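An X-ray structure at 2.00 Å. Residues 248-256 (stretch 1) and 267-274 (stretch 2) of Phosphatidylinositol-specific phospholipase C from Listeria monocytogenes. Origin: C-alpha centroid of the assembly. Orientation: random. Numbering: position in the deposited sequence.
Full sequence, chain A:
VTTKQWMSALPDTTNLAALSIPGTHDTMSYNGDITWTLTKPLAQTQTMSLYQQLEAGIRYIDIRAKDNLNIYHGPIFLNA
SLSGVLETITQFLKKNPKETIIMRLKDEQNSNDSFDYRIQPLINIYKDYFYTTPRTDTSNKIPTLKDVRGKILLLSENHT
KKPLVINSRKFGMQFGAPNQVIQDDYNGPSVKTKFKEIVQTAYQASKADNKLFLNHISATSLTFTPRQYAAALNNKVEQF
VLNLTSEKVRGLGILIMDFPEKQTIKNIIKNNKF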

# COMPACT_ATOMS: atom_id res chain seq x y z
N LYS A 248 16.72 0.17 -18.92
CA LYS A 248 16.19 -1.19 -18.83
C LYS A 248 16.20 -1.75 -17.40
O LYS A 248 16.37 -2.96 -17.20
N VAL A 249 16.00 -0.89 -16.42
CA VAL A 249 15.97 -1.30 -15.02
C VAL A 249 14.54 -1.36 -14.49
O VAL A 249 13.87 -0.33 -14.37
N ARG A 250 14.08 -2.57 -14.18
CA ARG A 250 12.72 -2.81 -13.67
C ARG A 250 12.69 -3.33 -12.23
O ARG A 250 13.73 -3.54 -11.61
N GLY A 251 11.48 -3.55 -11.73
CA GLY A 251 11.28 -4.08 -10.38
C GLY A 251 11.75 -3.21 -9.24
O GLY A 251 12.45 -3.67 -8.35
N LEU A 252 11.29 -1.96 -9.23
CA LEU A 252 11.68 -0.99 -8.22
C LEU A 252 10.94 -1.13 -6.89
O LEU A 252 11.20 -0.38 -5.95
N GLY A 253 10.02 -2.08 -6.81
CA GLY A 253 9.26 -2.28 -5.59
C GLY A 253 8.04 -1.38 -5.51
O GLY A 253 7.59 -0.84 -6.51
N ILE A 254 7.53 -1.21 -4.29
CA ILE A 254 6.35 -0.39 -4.05
C ILE A 254 6.70 1.04 -3.67
O ILE A 254 7.32 1.30 -2.64
N LEU A 255 6.31 1.97 -4.54
CA LEU A 255 6.55 3.40 -4.34
C LEU A 255 5.27 4.00 -3.74
O LEU A 255 4.27 4.17 -4.43
N ILE A 256 5.34 4.28 -2.44
CA ILE A 256 4.22 4.78 -1.66
C ILE A 256 4.20 6.31 -1.55
O ILE A 256 5.06 6.91 -0.89
N ASN A 267 3.55 6.40 -15.23
CA ASN A 267 4.97 6.22 -15.50
C ASN A 267 5.62 5.16 -14.63
O ASN A 267 6.57 4.51 -15.05
N ILE A 268 5.11 4.99 -13.41
CA ILE A 268 5.65 3.97 -12.52
C ILE A 268 5.20 2.60 -13.05
O ILE A 268 5.98 1.64 -13.05
N ILE A 269 3.97 2.54 -13.55
CA ILE A 269 3.42 1.31 -14.12
C ILE A 269 4.22 0.92 -15.38
O ILE A 269 4.56 -0.25 -15.57
N LYS A 270 4.53 1.92 -16.21
CA LYS A 270 5.28 1.70 -17.45
C LYS A 270 6.67 1.11 -17.22
O LYS A 270 7.27 0.58 -18.15
N ASN A 271 7.18 1.21 -15.99
CA ASN A 271 8.49 0.65 -15.68
C ASN A 271 8.51 -0.87 -15.82
O ASN A 271 9.56 -1.45 -16.06
N ASN A 272 7.36 -1.52 -15.64
CA ASN A 272 7.28 -2.98 -15.76
C ASN A 272 7.30 -3.38 -17.23
O ASN A 272 6.84 -2.62 -18.09
N LYS A 273 7.82 -4.56 -17.53
CA LYS A 273 7.89 -5.03 -18.92
C LYS A 273 6.64 -5.81 -19.33
O LYS A 273 6.29 -6.82 -18.70
N PHE A 274 5.99 -5.33 -20.38
CA PHE A 274 4.78 -5.95 -20.92
C PHE A 274 5.09 -6.58 -22.28
O PHE A 274 4.78 -7.78 -22.46

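This is a small, mixed contact, burying about 360 Å² over both sides, in which one asparagine side chain ties the loop before a strand to the type I turn of stretch 2, while a leucine and an isoleucine supply an apolar touch deeper in.

Asn-271 contributes the largest share of the covered surface (93 Å²). Its CA-to-CB bond runs sideways to stretch 1, but chi1 in the t well (-178°) carries the amide closer. There Asn-271 ND2 donates to the backbone Val-249 O at 2.9 Å with an N-H...O angle of 160°, a nearly straight hydrogen bond. The short, flat amide suits this buried position, since it can place an N-H donor against a main-chain carbonyl and so satisfy both polar groups away from solvent. The other end of the amide lies beside the loop: Asn-271 OD1 is 3.6 Å from Leu-252 CG, a van der Waals approach, and it finds a hydrogen-bonding partner elsewhere in the structure. Val-249 itself points away, in the t rotamer, so its share in the contact is chiefly its carbonyl.

Leu-252 and Leu-255 both point toward stretch 2, each with chi1 m and chi2 t. Leu-255, on the strand, meets Ile-268, on the helix, which also points toward its partner and has the same m, t pair of wells. Their tips touch at 3.9 Å, Leu-255 CD1 to Ile-268 CD1. Branched aliphatic chains fit here because both residues are buried, and with chi2 t the two chains together span the gap between Leu-255 CA and Ile-268 CA, 8.2 Å apart, meeting at their CD1 methyls.

Towards the more exposed side, the CA-to-CB bond of Arg-250 points sideways, with chi1 m and chi2 p, and its long chain lies along the end of stretch 2. Arg-250 NH2 comes within 3.3 Å of Lys-273 CG, so the guanidinium meets the aliphatic part of the lysine obliquely. Lys-273, whose CA-to-CB bond also points sideways, with chi1 t, thereby offers methylenes to the contact.

Asn-272 points away with chi1 m, yet its end comes nearer to stretch 1. Within its own stretch, Asn-272 ND2 donates to Ile-269 O at 2.8 Å, alongside the backbone bond from Asn-272 N to the same Ile-269 O at 3.1 Å, bracing the type I turn from Ile-269 to Asn-272. Its OD1 also accepts from a bridging water: water 1 donates to Asn-272 OD1 at 3.0 Å and accepts a weak hydrogen bond from Gly-251 N, also at 3.0 Å. Gly-251 has a positive phi of 64°, a conformation that favours glycine in its own right.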

# COMPACT_ATOMS: atom_id res chain seq x y z
CB LYS A 248 16.98 -2.13 -19.76
CG LYS A 248 16.32 -2.43 -21.10
CD LYS A 248 16.29 -1.23 -22.03
CE LYS A 248 15.79 -1.63 -23.41
NZ LYS A 248 15.80 -0.50 -24.37
CB VAL A 249 16.80 -0.36 -14.14
CG1 VAL A 249 16.87 -0.89 -12.72
CG2 VAL A 249 18.20 -0.20 -14.72
CB ARG A 250 12.00 -3.83 -14.55
CG ARG A 250 11.67 -3.39 -15.97
CD ARG A 250 12.83 -3.60 -16.91
NE ARG A 250 12.37 -3.95 -18.25
CZ ARG A 250 12.27 -3.09 -19.26
NH1 ARG A 250 12.60 -1.82 -19.11
NH2 ARG A 250 11.84 -3.52 -20.44
CB LEU A 252 11.50 0.42 -8.77
CG LEU A 252 12.15 0.70 -10.13
CD1 LEU A 252 11.87 2.13 -10.54
CD2 LEU A 252 13.65 0.43 -10.07
CB ILE A 254 5.49 -1.02 -2.93
CG1 ILE A 254 5.22 -2.49 -3.26
CG2 ILE A 254 4.17 -0.26 -2.81
CD1 ILE A 254 4.65 -3.28 -2.12
CB LEU A 255 6.93 4.06 -5.67
CG LEU A 255 8.19 3.46 -6.32
CD1 LEU A 255 8.49 4.12 -7.66
CD2 LEU A 255 9.38 3.62 -5.38
CB ILE A 256 4.25 4.11 -0.26
CG1 ILE A 256 4.51 2.60 -0.44
CG2 ILE A 256 2.94 4.30 0.45
CD1 ILE A 256 4.77 1.88 0.83
CB ASN A 267 5.70 7.56 -15.41
CG ASN A 267 5.43 8.45 -16.60
OD1 ASN A 267 4.97 7.98 -17.64
ND2 ASN A 267 5.70 9.74 -16.46
CB ILE A 268 5.17 4.17 -11.06
CG1 ILE A 268 5.75 5.46 -10.50
CG2 ILE A 268 5.59 2.99 -10.20
CD1 ILE A 268 5.30 5.77 -9.09
CB ILE A 269 1.93 1.47 -14.51
CG1 ILE A 269 1.07 1.62 -13.26
CG2 ILE A 269 1.45 0.28 -15.35
CD1 ILE A 269 -0.37 2.00 -13.55
CB LYS A 270 5.38 2.99 -18.27
CG LYS A 270 4.09 3.39 -18.96
CD LYS A 270 4.36 4.51 -19.95
CE LYS A 270 3.11 4.87 -20.75
NZ LYS A 270 3.41 5.82 -21.86
CB ASN A 271 8.95 1.06 -14.28
CG ASN A 271 10.35 0.54 -13.96
OD1 ASN A 271 10.50 -0.39 -13.18
ND2 ASN A 271 11.36 1.14 -14.57
CB ASN A 272 5.99 -3.49 -15.12
CG ASN A 272 5.82 -3.04 -13.70
OD1 ASN A 272 6.49 -3.53 -12.79
ND2 ASN A 272 4.91 -2.09 -13.48
CB LYS A 273 9.14 -5.88 -19.17
CG LYS A 273 9.54 -5.93 -20.65
CD LYS A 273 9.71 -7.35 -21.19
CE LYS A 273 11.02 -8.00 -20.74
NZ LYS A 273 11.06 -8.32 -19.28
CB PHE A 274 3.67 -4.90 -21.09
CG PHE A 274 3.25 -4.23 -19.80
CD1 PHE A 274 3.96 -3.14 -19.30
CD2 PHE A 274 2.13 -4.67 -19.10
CE1 PHE A 274 3.56 -2.50 -18.13
CE2 PHE A 274 1.72 -4.03 -17.93
CZ PHE A 274 2.44 -2.95 -17.45
O HOH W 1 9.21 -4.73 -13.37